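PDB 3VSN: Non-sulfated chondroitin lyase E66 from Autographa californica nucleopolyhedrovirus, which cleaves non-sulfated chondroitin as a lyase, is essential for oral infectivity and may help the virus breach the peritrophic matrix of the host midgut. Local coordinates for residues Arg58-Asn63 / His83-Tyr88; Leu477-Ser482 / Ser532-Glu537; Leu488-Gln493 / Glu502-Asn507. All coordinates share one frame; numbering follows the deposited sequence.

In the fold
Contact 1 lies in the N-terminal helical domain, where residues 58-63 settle on helix 75-93. Contacts 2 and 3 come later in the chain, in the beta-rich part, with centres about 42 and 47 Å from that of contact 1. Those two are neighbours, their centres about 10 Å apart, and contact 3 is nested in the loop that contact 2 closes: strand 472-480 runs into helix 490-496, strand 504-506 follows, and strand 533-540 returns to pair with the first. E534 of contact 2 reaches the start of the helix of contact 3, so the helix touches strands of both the four-stranded and the seven-stranded sheet and links them.

Contact 1. Residues Arg58-Asn63 / His83-Tyr88; sequences RNWNDN and HTLIGY
R58 and W60 reach T84, L85 and Y88 in a buried contact between a small beta hairpin and a helix of the alpha/alpha toroid. Residues 60-61 form the first strand of a two-stranded antiparallel hairpin with 65-66, and this lies against helix 75-93 within the N-terminal helical domain of the polysaccharide lyase family 8 type. The centre of the contact is the indole of W60. With its CG anti to its own carbonyl carbon (chi1 -59°), the ring swings from the strand toward the helix, and CZ2 comes to lie over the middle of the Y88 ring, 3.5 Å from CD1. The two planes meet at 41°, so the six-membered ring of W60 leans over the tyrosine and neither stacks flat on it nor strikes it squarely. On its outer rim, CZ3 of W60 meets the methyl CD2 of L85 at 3.7 Å, near the indole plane. A large, flat residue suits this place because it can touch two side chains about one helical turn apart, the aliphatic L85 and the aromatic Y88, while F66 of the hairpin partner and L105 of helix 103-119 also touch it. Tyrosine suits position 88 because its ring packs under W60 while its hydroxyl supplies a donor for a backbone carbonyl. Y88 OH donates to the backbone O of R58 at 2.8 Å, tying the chain just before the hairpin to the helix. NH1 of R58 bonds to the backbone O of D67, and T84 OG1 to the backbone O of T80. Between R58 and T84 sits one water: NE of R58 donates to it at 2.9 Å, and it donates in turn to T84 OG1 at 2.8 Å.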
loop_
_atom_site.group_PDB
_atom_site.type_symbol
_atom_site.label_atom_id
_atom_site.label_comp_id
_atom_site.label_asym_id
_atom_site.label_seq_id
_atom_site.Cartn_x
_atom_site.Cartn_y
_atom_site.Cartn_z
ATOM N N ARG A 58 -28.726 10.609 6.758
ATOM C CA ARG A 58 -29.032 12.035 6.692
ATOM C C ARG A 58 -30.491 12.260 6.284
ATOM O O ARG A 58 -31.014 11.559 5.411
ATOM C CB ARG A 58 -28.081 12.737 5.716
ATOM C CG ARG A 58 -27.907 14.226 5.972
ATOM C CD ARG A 58 -27.066 14.892 4.895
ATOM N NE ARG A 58 -25.631 14.846 5.168
ATOM C CZ ARG A 58 -24.938 15.835 5.727
ATOM N NH1 ARG A 58 -25.542 16.959 6.093
ATOM N NH2 ARG A 58 -23.634 15.698 5.926
ATOM N N ASN A 59 -31.139 13.228 6.932
ATOM C CA ASN A 59 -32.540 13.564 6.665
ATOM C C ASN A 59 -32.768 14.217 5.307
ATOM O O ASN A 59 -31.904 14.932 4.803
ATOM C CB ASN A 59 -33.097 14.468 7.770
ATOM C CG ASN A 59 -33.480 13.699 9.018
ATOM O OD1 ASN A 59 -34.165 12.676 8.951
ATOM N ND2 ASN A 59 -33.051 14.197 10.171
ATOM N N TRP A 60 -33.946 13.973 4.738
ATOM C CA TRP A 60 -34.307 14.484 3.414
ATOM C C TRP A 60 -34.920 15.853 3.473
ATOM O O TRP A 60 -35.653 16.181 4.407
ATOM C CB TRP A 60 -35.250 13.515 2.709
ATOM C CG TRP A 60 -34.654 12.140 2.525
ATOM C CD1 TRP A 60 -34.663 11.083 3.430
ATOM C CD2 TRP A 60 -33.930 11.630 1.352
ATOM N NE1 TRP A 60 -34.021 9.987 2.912
ATOM C CE2 TRP A 60 -33.556 10.246 1.673
ATOM C CE3 TRP A 60 -33.573 12.157 0.115
ATOM C CZ2 TRP A 60 -32.855 9.448 0.780
ATOM C CZ3 TRP A 60 -32.866 11.340 -0.778
ATOM C CH2 TRP A 60 -32.517 10.019 -0.452
ATOM N N ASN A 61 -34.633 16.651 2.449
ATOM C CA ASN A 61 -35.052 18.043 2.373
ATOM C C ASN A 61 -35.454 18.368 0.930
ATOM O O ASN A 61 -34.669 18.149 0.007
ATOM C CB ASN A 61 -33.893 18.931 2.852
ATOM C CG ASN A 61 -34.205 20.412 2.784
ATOM O OD1 ASN A 61 -34.378 20.974 1.706
ATOM N ND2 ASN A 61 -34.240 21.060 3.941
ATOM N N ASP A 62 -36.673 18.878 0.733
ATOM C CA ASP A 62 -37.194 19.137 -0.622
ATOM C C ASP A 62 -36.477 20.247 -1.395
ATOM O O ASP A 62 -36.667 20.383 -2.607
ATOM C CB ASP A 62 -38.710 19.397 -0.608
ATOM C CG ASP A 62 -39.520 18.234 -1.186
ATOM O OD1 ASP A 62 -38.924 17.226 -1.624
ATOM O OD2 ASP A 62 -40.766 18.335 -1.214
ATOM N N ASN A 63 -35.657 21.032 -0.700
ATOM C CA ASN A 63 -34.906 22.114 -1.332
ATOM C C ASN A 63 -33.467 21.726 -1.674
ATOM O O ASN A 63 -33.007 21.948 -2.799
ATOM C CB ASN A 63 -34.918 23.368 -0.448
ATOM C CG ASN A 63 -36.309 23.955 -0.278
ATOM O OD1 ASN A 63 -36.788 24.122 0.842
ATOM N ND2 ASN A 63 -36.963 24.270 -1.391
ATOM N N HIS A 83 -22.721 11.794 -3.133
ATOM C CA HIS A 83 -22.265 10.597 -2.412
ATOM C C HIS A 83 -23.320 10.008 -1.517
ATOM O O HIS A 83 -23.453 8.790 -1.429
ATOM C CB HIS A 83 -21.002 10.884 -1.603
ATOM C CG HIS A 83 -19.758 11.034 -2.443
ATOM N ND1 HIS A 83 -19.363 10.100 -3.328
ATOM C CD2 HIS A 83 -18.802 12.047 -2.486
ATOM C CE1 HIS A 83 -18.221 10.495 -3.915
ATOM N NE2 HIS A 83 -17.880 11.689 -3.399
ATOM N N THR A 84 -24.078 10.869 -0.844
ATOM C CA THR A 84 -25.130 10.427 0.066
ATOM C C THR A 84 -26.269 9.718 -0.680
ATOM O O THR A 84 -26.790 8.709 -0.198
ATOM C CB THR A 84 -25.643 11.600 0.930
ATOM O OG1 THR A 84 -24.529 12.225 1.581
ATOM C CG2 THR A 84 -26.621 11.122 1.987
ATOM N N LEU A 85 -26.634 10.235 -1.856
ATOM C CA LEU A 85 -27.617 9.575 -2.721
ATOM C C LEU A 85 -27.158 8.182 -3.153
ATOM O O LEU A 85 -27.937 7.227 -3.110
ATOM C CB LEU A 85 -27.931 10.428 -3.957
ATOM C CG LEU A 85 -28.879 11.619 -3.794
ATOM C CD1 LEU A 85 -28.924 12.421 -5.082
ATOM C CD2 LEU A 85 -30.275 11.161 -3.392
ATOM N N ILE A 86 -25.897 8.076 -3.571
ATOM C CA ILE A 86 -25.316 6.781 -3.941
ATOM C C ILE A 86 -25.326 5.832 -2.739
ATOM O O ILE A 86 -25.700 4.666 -2.871
ATOM C CB ILE A 86 -23.898 6.928 -4.544
ATOM C CG1 ILE A 86 -23.970 7.661 -5.892
ATOM C CG2 ILE A 86 -23.233 5.560 -4.713
ATOM C CD1 ILE A 86 -22.642 8.204 -6.382
ATOM N N GLY A 87 -24.943 6.341 -1.568
ATOM C CA GLY A 87 -24.992 5.554 -0.330
ATOM C C GLY A 87 -26.382 5.008 -0.029
ATOM O O GLY A 87 -26.529 3.866 0.425
ATOM N N TYR A 88 -27.403 5.826 -0.281
ATOM C CA TYR A 88 -28.793 5.408 -0.099
ATOM C C TYR A 88 -29.244 4.372 -1.135
ATOM O O TYR A 88 -30.062 3.506 -0.823
ATOM C CB TYR A 88 -29.738 6.616 -0.097
ATOM C CG TYR A 88 -30.006 7.203 1.279
ATOM C CD1 TYR A 88 -29.570 8.485 1.609
ATOM C CD2 TYR A 88 -30.700 6.472 2.248
ATOM C CE1 TYR A 88 -29.818 9.025 2.862
ATOM C CE2 TYR A 88 -30.951 7.003 3.504
ATOM C CZ TYR A 88 -30.507 8.277 3.804
ATOM O OH TYR A 88 -30.758 8.811 5.047
HETATM O O HOH W 1 -23.926 12.635 4.260
#

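Contact 2. Residues Leu477-Ser482 / Ser532-Glu537; sequences LSRDTS and SVELVE
R479 starts with CG lodged between its backbone N and carbonyl carbon (chi1 81°) and then runs straight from CG to NE, while E534 sends CG away from its backbone N (chi1 -165°) and stays extended to the carboxylate. These turns join the two in a side-on salt bridge above one face of a four-stranded antiparallel sheet (order 390-391, 472-480, 533-540, 525-530), whose two inner strands carry them. NE of R479 reaches OE1 of E534 at 2.8 Å, nearly along the C-O bond, and NH2 reaches the same oxygen at 3.0 Å from above the carboxylate plane. Both donors use the guanidinium edge, the two planes being strongly tilted against each other. The methyl CG2 of T481 lies over one guanidinium face, toward its rim, so a branched residue with an apolar arm suits the place. R479 and E534 form a hydrogen-bonded pair, R479 N to E534 O being 3.0 Å, and L477 and V536 form the next, where V536 N meets L477 O at 2.8 Å. CB of L477 and CB of V536 lie 4.0 Å apart on the same face, apolar residues suited to the packing there of F490 and T504. On the other face CB of S478 touches CD2 of L535 at 3.7 Å. Beyond the strand, T481 N still bonds to S532 O at 2.8 Å. OE1 of E534 probably also accepts from the backbone N of F490, and OE2 from that of E491. Three N-H groups would thus converge on one buried oxygen and a fourth on its twin, at the positive end of helix 490-496; this probably favours an ionised glutamate and makes R479 its natural countercharge.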
loop_
_atom_site.group_PDB
_atom_site.type_symbol
_atom_site.label_atom_id
_atom_site.label_comp_id
_atom_site.label_asym_id
_atom_site.label_seq_id
_atom_site.Cartn_x
_atom_site.Cartn_y
_atom_site.Cartn_z
ATOM N N LEU A 477 10.258 -0.572 19.749
ATOM C CA LEU A 477 8.802 -0.534 19.898
ATOM C C LEU A 477 8.367 0.896 20.131
ATOM O O LEU A 477 9.048 1.649 20.833
ATOM C CB LEU A 477 8.333 -1.382 21.086
ATOM C CG LEU A 477 7.534 -2.688 20.932
ATOM C CD1 LEU A 477 6.786 -2.977 22.230
ATOM C CD2 LEU A 477 6.567 -2.697 19.754
ATOM N N SER A 478 7.227 1.264 19.554
ATOM C CA SER A 478 6.674 2.604 19.712
ATOM C C SER A 478 5.181 2.522 19.997
ATOM O O SER A 478 4.507 1.600 19.536
ATOM C CB SER A 478 6.920 3.435 18.452
ATOM O OG SER A 478 6.380 2.789 17.312
ATOM N N ARG A 479 4.667 3.479 20.764
ATOM C CA ARG A 479 3.229 3.565 20.989
ATOM C C ARG A 479 2.730 5.002 21.047
ATOM O O ARG A 479 3.392 5.887 21.595
ATOM C CB ARG A 479 2.799 2.782 22.242
ATOM C CG ARG A 479 2.993 3.496 23.571
ATOM C CD ARG A 479 2.438 2.686 24.737
ATOM N NE ARG A 479 2.728 3.334 26.017
ATOM C CZ ARG A 479 1.874 4.112 26.682
ATOM N NH1 ARG A 479 0.656 4.337 26.198
ATOM N NH2 ARG A 479 2.230 4.660 27.838
ATOM N N ASP A 480 1.560 5.206 20.448
ATOM C CA ASP A 480 0.793 6.438 20.554
ATOM C C ASP A 480 0.119 6.383 21.925
ATOM O O ASP A 480 -0.763 5.551 22.152
ATOM C CB ASP A 480 -0.242 6.469 19.418
ATOM C CG ASP A 480 -1.126 7.712 19.432
ATOM O OD1 ASP A 480 -1.372 8.297 20.509
ATOM O OD2 ASP A 480 -1.605 8.089 18.340
ATOM N N THR A 481 0.542 7.262 22.832
ATOM C CA THR A 481 0.084 7.229 24.229
ATOM C C THR A 481 -1.375 7.660 24.411
ATOM O O THR A 481 -1.929 7.504 25.496
ATOM C CB THR A 481 0.967 8.092 25.161
ATOM O OG1 THR A 481 0.934 9.454 24.724
ATOM C CG2 THR A 481 2.414 7.598 25.170
ATOM N N SER A 482 -1.990 8.207 23.363
ATOM C CA SER A 482 -3.404 8.589 23.430
ATOM C C SER A 482 -4.314 7.368 23.279
ATOM O O SER A 482 -5.497 7.418 23.620
ATOM C CB SER A 482 -3.746 9.661 22.386
ATOM O OG SER A 482 -3.860 9.103 21.086
ATOM N N SER A 532 3.123 12.584 23.077
ATOM C CA SER A 532 2.203 11.681 22.380
ATOM C C SER A 532 2.767 10.272 22.180
ATOM O O SER A 532 2.049 9.375 21.729
ATOM C CB SER A 532 1.834 12.261 21.008
ATOM O OG SER A 532 1.253 13.548 21.121
ATOM N N VAL A 533 4.046 10.084 22.503
ATOM C CA VAL A 533 4.766 8.862 22.135
ATOM C C VAL A 533 5.624 8.307 23.280
ATOM O O VAL A 533 6.255 9.069 24.017
ATOM C CB VAL A 533 5.659 9.114 20.894
ATOM C CG1 VAL A 533 6.479 7.880 20.536
ATOM C CG2 VAL A 533 4.816 9.538 19.699
ATOM N N GLU A 534 5.628 6.980 23.422
ATOM C CA GLU A 534 6.594 6.276 24.273
ATOM C C GLU A 534 7.354 5.247 23.424
ATOM O O GLU A 534 6.769 4.607 22.538
ATOM C CB GLU A 534 5.903 5.597 25.464
ATOM C CG GLU A 534 6.851 5.159 26.577
ATOM C CD GLU A 534 6.178 4.339 27.672
ATOM O OE1 GLU A 534 5.094 3.755 27.427
ATOM O OE2 GLU A 534 6.749 4.262 28.789
ATOM N N LEU A 535 8.649 5.095 23.697
ATOM C CA LEU A 535 9.509 4.208 22.912
ATOM C C LEU A 535 10.268 3.202 23.758
ATOM O O LEU A 535 10.619 3.476 24.907
ATOM C CB LEU A 535 10.552 5.018 22.131
ATOM C CG LEU A 535 10.152 6.179 21.221
ATOM C CD1 LEU A 535 11.403 6.931 20.786
ATOM C CD2 LEU A 535 9.369 5.690 20.007
ATOM N N VAL A 536 10.518 2.036 23.169
ATOM C CA VAL A 536 11.615 1.168 23.584
ATOM C C VAL A 536 12.645 1.319 22.469
ATOM O O VAL A 536 12.309 1.180 21.288
ATOM C CB VAL A 536 11.185 -0.305 23.711
ATOM C CG1 VAL A 536 12.380 -1.187 24.059
ATOM C CG2 VAL A 536 10.087 -0.457 24.755
ATOM N N GLU A 537 13.886 1.623 22.831
ATOM C CA GLU A 537 14.905 1.919 21.824
ATOM C C GLU A 537 16.269 1.344 22.189
ATOM O O GLU A 537 16.518 0.996 23.343
ATOM C CB GLU A 537 15.004 3.436 21.583
ATOM C CG GLU A 537 15.470 4.236 22.798
ATOM C CD GLU A 537 15.394 5.747 22.613
ATOM O OE1 GLU A 537 14.752 6.222 21.650
ATOM O OE2 GLU A 537 15.982 6.473 23.447
#

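Contact 3. Residues Leu488-Gln493 / Glu502-Asn507; sequences LSFEAQ and EGTTFN
OE1 of Q493 is gripped by two donors, the backbone N of T505 at 2.8 Å and a water that also bonds to the backbone O of G503. T505 N arrives in the amide plane on a lone pair. The other half of the amide answers it: NE2 of Q493 gives one hydrogen to the backbone O of T505 at 2.8 Å, with an almost straight N-H...O angle of 177°, and the other to the backbone O of L488 at 2.9 Å. Glutamine is apt here because its carbonyl and amino group match the C=O and N-H of one strand residue, and the three bonds to protein atoms fix both the plane and the flip of the amide. The side chain, with CG beside the backbone N (chi1 -73°) and extended beyond, reaches T505 from the first turn of helix 490-496. That turn begins at S489, the N-cap, whose OG accepts from A492 N at 3.1 Å. F490 packs beside the amide against T504 and F506. CD1 of the F490 ring meets the methyl CG2 of T504 at 3.4 Å, while CE1 approaches CB of F506 at 3.8 Å with the ring edge-on to it. Threonine at 504 thus offers its methyl to the ring, while OG1 bonds to the backbone O of S501 and takes a hydrogen from a second water. That water also donates to the backbone O of F490, joining the helix and the strand once more. G503 has a positive phi, which suits glycine. Because strand 504-506 is an outermost strand of a seven-stranded antiparallel sheet of the beta-sandwich part, the pattern is that of an edge strand whose backbone N-H and C=O at T505 are met by a side-chain amide instead of another strand.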
loop_
_atom_site.group_PDB
_atom_site.type_symbol
_atom_site.label_atom_id
_atom_site.label_comp_id
_atom_site.label_asym_id
_atom_site.label_seq_id
_atom_site.Cartn_x
_atom_site.Cartn_y
_atom_site.Cartn_z
ATOM N N LEU A 488 0.277 -2.175 30.016
ATOM C CA LEU A 488 0.810 -1.121 30.892
ATOM C C LEU A 488 1.834 -0.293 30.117
ATOM O O LEU A 488 2.269 -0.701 29.032
ATOM C CB LEU A 488 1.450 -1.708 32.155
ATOM C CG LEU A 488 0.584 -2.507 33.139
ATOM C CD1 LEU A 488 1.435 -2.980 34.310
ATOM C CD2 LEU A 488 -0.606 -1.706 33.645
ATOM N N SER A 489 2.221 0.863 30.656
ATOM C CA SER A 489 3.238 1.685 30.003
ATOM C C SER A 489 4.524 0.873 29.852
ATOM O O SER A 489 4.741 -0.100 30.584
ATOM C CB SER A 489 3.512 2.969 30.786
ATOM O OG SER A 489 4.301 2.706 31.933
ATOM N N PHE A 490 5.368 1.266 28.903
ATOM C CA PHE A 490 6.633 0.570 28.693
ATOM C C PHE A 490 7.501 0.602 29.953
ATOM O O PHE A 490 8.134 -0.394 30.296
ATOM C CB PHE A 490 7.396 1.138 27.490
ATOM C CG PHE A 490 6.706 0.932 26.162
ATOM C CD1 PHE A 490 5.716 -0.038 26.000
ATOM C CD2 PHE A 490 7.076 1.696 25.059
ATOM C CE1 PHE A 490 5.096 -0.224 24.772
ATOM C CE2 PHE A 490 6.468 1.514 23.831
ATOM C CZ PHE A 490 5.477 0.550 23.684
ATOM N N GLU A 491 7.506 1.733 30.660
ATOM C CA GLU A 491 8.291 1.835 31.887
ATOM C C GLU A 491 7.754 0.923 32.992
ATOM O O GLU A 491 8.534 0.260 33.677
ATOM C CB GLU A 491 8.414 3.284 32.362
ATOM C CG GLU A 491 9.560 3.494 33.342
ATOM C CD GLU A 491 10.152 4.895 33.282
ATOM O OE1 GLU A 491 9.403 5.866 33.512
ATOM O OE2 GLU A 491 11.371 5.025 33.022
ATOM N N ALA A 492 6.432 0.873 33.150
ATOM C CA ALA A 492 5.809 -0.015 34.134
ATOM C C ALA A 492 6.077 -1.489 33.817
ATOM O O ALA A 492 6.356 -2.277 34.720
ATOM C CB ALA A 492 4.311 0.253 34.235
ATOM N N GLN A 493 6.000 -1.850 32.536
ATOM C CA GLN A 493 6.328 -3.210 32.094
ATOM C C GLN A 493 7.777 -3.559 32.427
ATOM O O GLN A 493 8.056 -4.647 32.925
ATOM C CB GLN A 493 6.091 -3.378 30.590
ATOM C CG GLN A 493 4.626 -3.448 30.177
ATOM C CD GLN A 493 4.460 -3.837 28.720
ATOM O OE1 GLN A 493 4.989 -4.858 28.276
ATOM N NE2 GLN A 493 3.731 -3.021 27.964
ATOM N N GLU A 502 13.061 -6.448 28.080
ATOM C CA GLU A 502 12.844 -7.680 27.315
ATOM C C GLU A 502 11.392 -8.111 27.471
ATOM O O GLU A 502 10.854 -8.103 28.579
ATOM C CB GLU A 502 13.754 -8.819 27.796
ATOM C CG GLU A 502 15.255 -8.563 27.700
ATOM C CD GLU A 502 15.739 -8.253 26.292
ATOM O OE1 GLU A 502 15.179 -8.779 25.304
ATOM O OE2 GLU A 502 16.708 -7.477 26.177
ATOM N N GLY A 503 10.756 -8.478 26.364
ATOM C CA GLY A 503 9.374 -8.953 26.416
ATOM C C GLY A 503 8.326 -7.866 26.588
ATOM O O GLY A 503 7.181 -8.156 26.942
ATOM N N THR A 504 8.699 -6.613 26.330
ATOM C CA THR A 504 7.729 -5.515 26.369
ATOM C C THR A 504 6.688 -5.713 25.268
ATOM O O THR A 504 7.031 -6.086 24.150
ATOM C CB THR A 504 8.418 -4.142 26.243
ATOM O OG1 THR A 504 9.328 -3.978 27.337
ATOM C CG2 THR A 504 7.399 -3.003 26.284
ATOM N N THR A 505 5.422 -5.470 25.606
ATOM C CA THR A 505 4.298 -5.746 24.716
ATOM C C THR A 505 3.527 -4.473 24.368
ATOM O O THR A 505 3.259 -3.635 25.238
ATOM C CB THR A 505 3.330 -6.762 25.363
ATOM O OG1 THR A 505 4.059 -7.932 25.758
ATOM C CG2 THR A 505 2.221 -7.173 24.395
ATOM N N PHE A 506 3.185 -4.326 23.091
ATOM C CA PHE A 506 2.185 -3.345 22.687
ATOM C C PHE A 506 1.352 -3.847 21.514
ATOM O O PHE A 506 1.900 -4.326 20.513
ATOM C CB PHE A 506 2.804 -1.980 22.343
ATOM C CG PHE A 506 1.777 -0.941 21.978
ATOM C CD1 PHE A 506 0.912 -0.439 22.945
ATOM C CD2 PHE A 506 1.644 -0.495 20.665
ATOM C CE1 PHE A 506 -0.056 0.498 22.620
ATOM C CE2 PHE A 506 0.677 0.446 20.333
ATOM C CZ PHE A 506 -0.172 0.943 21.314
ATOM N N ASN A 507 0.031 -3.738 21.651
ATOM C CA ASN A 507 -0.901 -3.987 20.545
ATOM C C ASN A 507 -0.653 -5.333 19.845
ATOM O O ASN A 507 -0.586 -5.408 18.611
ATOM C CB ASN A 507 -0.838 -2.813 19.545
ATOM C CG ASN A 507 -2.046 -2.744 18.633
ATOM O OD1 ASN A 507 -3.093 -3.318 18.924
ATOM N ND2 ASN A 507 -1.906 -2.027 17.521
HETATM O O HOH W 2 9.791 -1.565 28.441
HETATM O O HOH W 3 4.887 -7.548 28.695
#